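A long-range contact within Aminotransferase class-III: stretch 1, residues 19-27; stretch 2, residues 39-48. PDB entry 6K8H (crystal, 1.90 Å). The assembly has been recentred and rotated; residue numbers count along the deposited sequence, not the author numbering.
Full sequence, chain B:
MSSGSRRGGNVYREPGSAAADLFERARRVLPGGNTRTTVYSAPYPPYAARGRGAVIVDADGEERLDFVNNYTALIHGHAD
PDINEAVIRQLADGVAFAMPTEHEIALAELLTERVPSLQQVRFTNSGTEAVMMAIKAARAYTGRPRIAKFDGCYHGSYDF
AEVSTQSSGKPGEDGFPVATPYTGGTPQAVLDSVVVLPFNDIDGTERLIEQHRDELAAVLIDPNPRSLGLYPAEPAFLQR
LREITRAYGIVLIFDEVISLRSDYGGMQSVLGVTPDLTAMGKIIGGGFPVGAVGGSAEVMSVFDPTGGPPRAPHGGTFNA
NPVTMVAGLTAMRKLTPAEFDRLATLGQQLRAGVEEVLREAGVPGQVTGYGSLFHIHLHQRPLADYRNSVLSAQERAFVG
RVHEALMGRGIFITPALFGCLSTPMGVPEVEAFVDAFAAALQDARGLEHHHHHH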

# COMPACT_ATOMS: atom_id res chain seq x y z
N ALA B 19 -15.86 24.12 -1.50
CA ALA B 19 -15.21 23.29 -0.49
C ALA B 19 -16.12 23.04 0.70
O ALA B 19 -16.10 21.96 1.28
CB ALA B 19 -13.90 23.93 -0.04
N ALA B 20 -16.90 24.04 1.12
CA ALA B 20 -17.79 23.83 2.26
C ALA B 20 -18.87 22.80 1.94
O ALA B 20 -19.18 21.93 2.76
CB ALA B 20 -18.41 25.16 2.70
N ASP B 21 -19.46 22.88 0.74
CA ASP B 21 -20.48 21.91 0.32
C ASP B 21 -19.88 20.51 0.24
O ASP B 21 -20.49 19.52 0.68
CB ASP B 21 -21.06 22.30 -1.04
CG ASP B 21 -21.93 23.54 -0.99
OD1 ASP B 21 -22.26 24.04 0.10
OD2 ASP B 21 -22.30 24.02 -2.09
N LEU B 22 -18.70 20.41 -0.37
CA LEU B 22 -18.02 19.13 -0.47
C LEU B 22 -17.73 18.56 0.90
O LEU B 22 -17.91 17.37 1.13
CB LEU B 22 -16.73 19.28 -1.28
CG LEU B 22 -16.95 19.49 -2.78
CD1 LEU B 22 -15.68 20.00 -3.44
CD2 LEU B 22 -17.42 18.20 -3.41
N PHE B 23 -17.27 19.40 1.84
CA PHE B 23 -16.99 18.91 3.19
C PHE B 23 -18.26 18.39 3.86
O PHE B 23 -18.22 17.39 4.59
CB PHE B 23 -16.38 20.02 4.03
CG PHE B 23 -16.03 19.61 5.43
CD1 PHE B 23 -15.01 18.69 5.67
CD2 PHE B 23 -16.68 20.17 6.52
CE1 PHE B 23 -14.67 18.32 6.96
CE2 PHE B 23 -16.35 19.81 7.81
CZ PHE B 23 -15.34 18.88 8.04
N GLU B 24 -19.38 19.09 3.66
CA GLU B 24 -20.64 18.64 4.24
C GLU B 24 -21.03 17.27 3.71
O GLU B 24 -21.53 16.42 4.46
CB GLU B 24 -21.74 19.65 3.96
CG GLU B 24 -23.06 19.27 4.58
CD GLU B 24 -24.15 20.29 4.32
OE1 GLU B 24 -24.20 20.85 3.20
OE2 GLU B 24 -24.94 20.54 5.25
N ARG B 25 -20.84 17.04 2.40
CA ARG B 25 -21.06 15.71 1.84
C ARG B 25 -20.06 14.70 2.42
O ARG B 25 -20.43 13.59 2.83
CB ARG B 25 -20.92 15.75 0.32
CG ARG B 25 -22.12 16.25 -0.44
CD ARG B 25 -21.77 16.39 -1.92
NE ARG B 25 -21.43 15.09 -2.51
CZ ARG B 25 -20.87 14.94 -3.70
NH1 ARG B 25 -20.55 15.99 -4.44
NH2 ARG B 25 -20.60 13.73 -4.15
N ALA B 26 -18.78 15.09 2.48
CA ALA B 26 -17.73 14.16 2.86
C ALA B 26 -17.93 13.64 4.27
O ALA B 26 -17.74 12.44 4.53
CB ALA B 26 -16.37 14.85 2.73
N ARG B 27 -18.33 14.51 5.20
CA ARG B 27 -18.40 14.07 6.59
C ARG B 27 -19.50 13.06 6.84
O ARG B 27 -19.53 12.47 7.92
CB ARG B 27 -18.56 15.26 7.54
CG ARG B 27 -19.62 16.23 7.14
CD ARG B 27 -19.44 17.54 7.88
NE ARG B 27 -20.06 17.51 9.20
CZ ARG B 27 -19.41 17.23 10.32
NH1 ARG B 27 -18.11 16.95 10.31
NH2 ARG B 27 -20.08 17.22 11.47
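Stretch 2 39-48: VYSAPYPPYA

An irregular, proline-rich segment lies against one flank of a helix in a largely apolar contact, where two tyrosine ring faces cover helix carbons and the Phe-23 ring face receives Tyr-44 CB. No hydrogen bond crosses between the stretches; the 438 Å² they bury together is won by packing alone.

The helix, residues 19-27, satisfies its own backbone, as in Phe-23 N to Ala-19 O (2.9 Å) and Ala-26 N to Leu-22 O (2.8 Å). Stretch 2 is mostly extended loop, with a cis peptide bond before Pro-43 and extended backbone angles from Tyr-44 through Tyr-47. Its direction follows from the register: the CA of Phe-23 is nearest the CA of Tyr-44 (6.6 Å), whereas the CA of Ala-19 is nearest the CA of Pro-46 (5.4 Å). As the loop advances, it therefore runs back toward the earlier turn of the helix, and of these two pairs, the CA atoms of Ala-19 and Pro-46 are the nearer.

Ala-19, Leu-22, Phe-23 and Ala-26 point their CA-to-CB bonds toward the loop, the familiar three-and-four spacing of a helix with one packed side. Tyr-44 and Tyr-47 answer from the loop. Between them, the CA-to-CB bond of Pro-46 points away, and the backbone of Pro-45 and Pro-46 meets the helix instead: Ala-19 CB lies 4.1 Å from Pro-46 CA and 3.8 Å from Pro-45 O. That carbonyl oxygen is buried by this contact without a polar partner.

Tyr-44, with chi1 in the p well, lays a ring face over Ala-20, whose CA is 4.1 Å from the ring centroid. Tyr-44 CB sits over a face of Phe-23, 3.6 Å from that ring's centroid and 3.4 Å from Phe-23 CG. The two rings are near parallel, at 27°, but slid apart with centroids separated by 5.8 Å, so CB over the face, rather than ring on ring, carries this pairing. The Tyr-44 hydroxyl is hydrogen-bonded elsewhere in the structure.

Tyr-47 loses the most surface to the other stretch. Leu-22 CB stands almost exactly on its ring normal, 3.8 Å from the centroid, and Leu-22 CD1 reaches Tyr-47 CB at 3.6 Å. The side chain runs along the helix, from Ala-19 CB, 4.0 Å from Tyr-47 CD1, to Ala-26 CB, 3.6 Å from Tyr-47 OH.

Here the paired CA atoms come nearest at an alanine, and tyrosine faces from an irregular loop cover helix carbons.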

# COMPACT_ATOMS: atom_id res chain seq x y z
N VAL B 39 -3.85 15.86 4.76
CA VAL B 39 -4.47 16.90 3.96
C VAL B 39 -5.65 17.55 4.65
O VAL B 39 -6.28 18.44 4.07
CB VAL B 39 -4.89 16.37 2.57
CG1 VAL B 39 -3.69 15.77 1.85
CG2 VAL B 39 -6.02 15.35 2.70
N TYR B 40 -5.96 17.16 5.89
CA TYR B 40 -6.97 17.87 6.65
C TYR B 40 -6.41 19.17 7.23
O TYR B 40 -5.29 19.20 7.77
CB TYR B 40 -7.53 17.03 7.79
CG TYR B 40 -8.50 17.83 8.63
CD1 TYR B 40 -9.82 18.01 8.22
CD2 TYR B 40 -8.10 18.45 9.80
CE1 TYR B 40 -10.71 18.76 8.97
CE2 TYR B 40 -8.97 19.20 10.56
CZ TYR B 40 -10.27 19.35 10.14
OH TYR B 40 -11.12 20.10 10.92
N SER B 41 -7.20 20.23 7.14
CA SER B 41 -6.97 21.46 7.87
C SER B 41 -8.31 22.04 8.27
O SER B 41 -9.32 21.83 7.59
CB SER B 41 -6.17 22.48 7.04
OG SER B 41 -6.77 22.71 5.78
N ALA B 42 -8.33 22.77 9.43
CA ALA B 42 -9.56 23.20 10.08
C ALA B 42 -9.99 24.59 9.59
O ALA B 42 -9.15 25.43 9.27
CB ALA B 42 -9.37 23.24 11.59
N PRO B 43 -11.31 24.86 9.55
CA PRO B 43 -12.43 23.95 9.84
C PRO B 43 -12.62 22.85 8.79
O PRO B 43 -13.14 21.78 9.09
CB PRO B 43 -13.66 24.87 9.86
CG PRO B 43 -13.16 26.25 9.72
CD PRO B 43 -11.76 26.21 9.20
N TYR B 44 -12.23 23.13 7.54
CA TYR B 44 -12.28 22.15 6.47
C TYR B 44 -11.24 22.53 5.45
O TYR B 44 -10.89 23.71 5.33
CB TYR B 44 -13.67 22.08 5.82
CG TYR B 44 -14.20 23.39 5.33
CD1 TYR B 44 -13.86 23.89 4.07
CD2 TYR B 44 -15.06 24.15 6.12
CE1 TYR B 44 -14.37 25.10 3.62
CE2 TYR B 44 -15.56 25.36 5.68
CZ TYR B 44 -15.22 25.83 4.44
OH TYR B 44 -15.74 27.03 4.00
N PRO B 45 -10.70 21.57 4.70
CA PRO B 45 -9.64 21.88 3.76
C PRO B 45 -10.21 22.38 2.44
O PRO B 45 -11.40 22.20 2.16
CB PRO B 45 -8.92 20.53 3.58
CG PRO B 45 -10.01 19.52 3.77
CD PRO B 45 -10.98 20.11 4.76
N PRO B 46 -9.39 23.01 1.60
CA PRO B 46 -9.82 23.27 0.23
C PRO B 46 -9.81 21.97 -0.56
O PRO B 46 -9.09 21.03 -0.23
CB PRO B 46 -8.77 24.26 -0.27
CG PRO B 46 -7.50 23.76 0.42
CD PRO B 46 -7.96 23.32 1.79
N TYR B 47 -10.60 21.92 -1.64
CA TYR B 47 -10.69 20.74 -2.49
C TYR B 47 -10.05 21.02 -3.83
O TYR B 47 -10.31 22.06 -4.44
CB TYR B 47 -12.15 20.30 -2.67
CG TYR B 47 -12.64 19.49 -1.48
CD1 TYR B 47 -12.88 20.09 -0.25
CD2 TYR B 47 -12.80 18.11 -1.58
CE1 TYR B 47 -13.28 19.35 0.85
CE2 TYR B 47 -13.22 17.37 -0.49
CZ TYR B 47 -13.46 17.99 0.72
OH TYR B 47 -13.86 17.23 1.80
N ALA B 48 -9.20 20.11 -4.28
CA ALA B 48 -8.54 20.25 -5.58
C ALA B 48 -9.52 19.88 -6.68
O ALA B 48 -10.22 18.87 -6.59
CB ALA B 48 -7.30 19.36 -5.66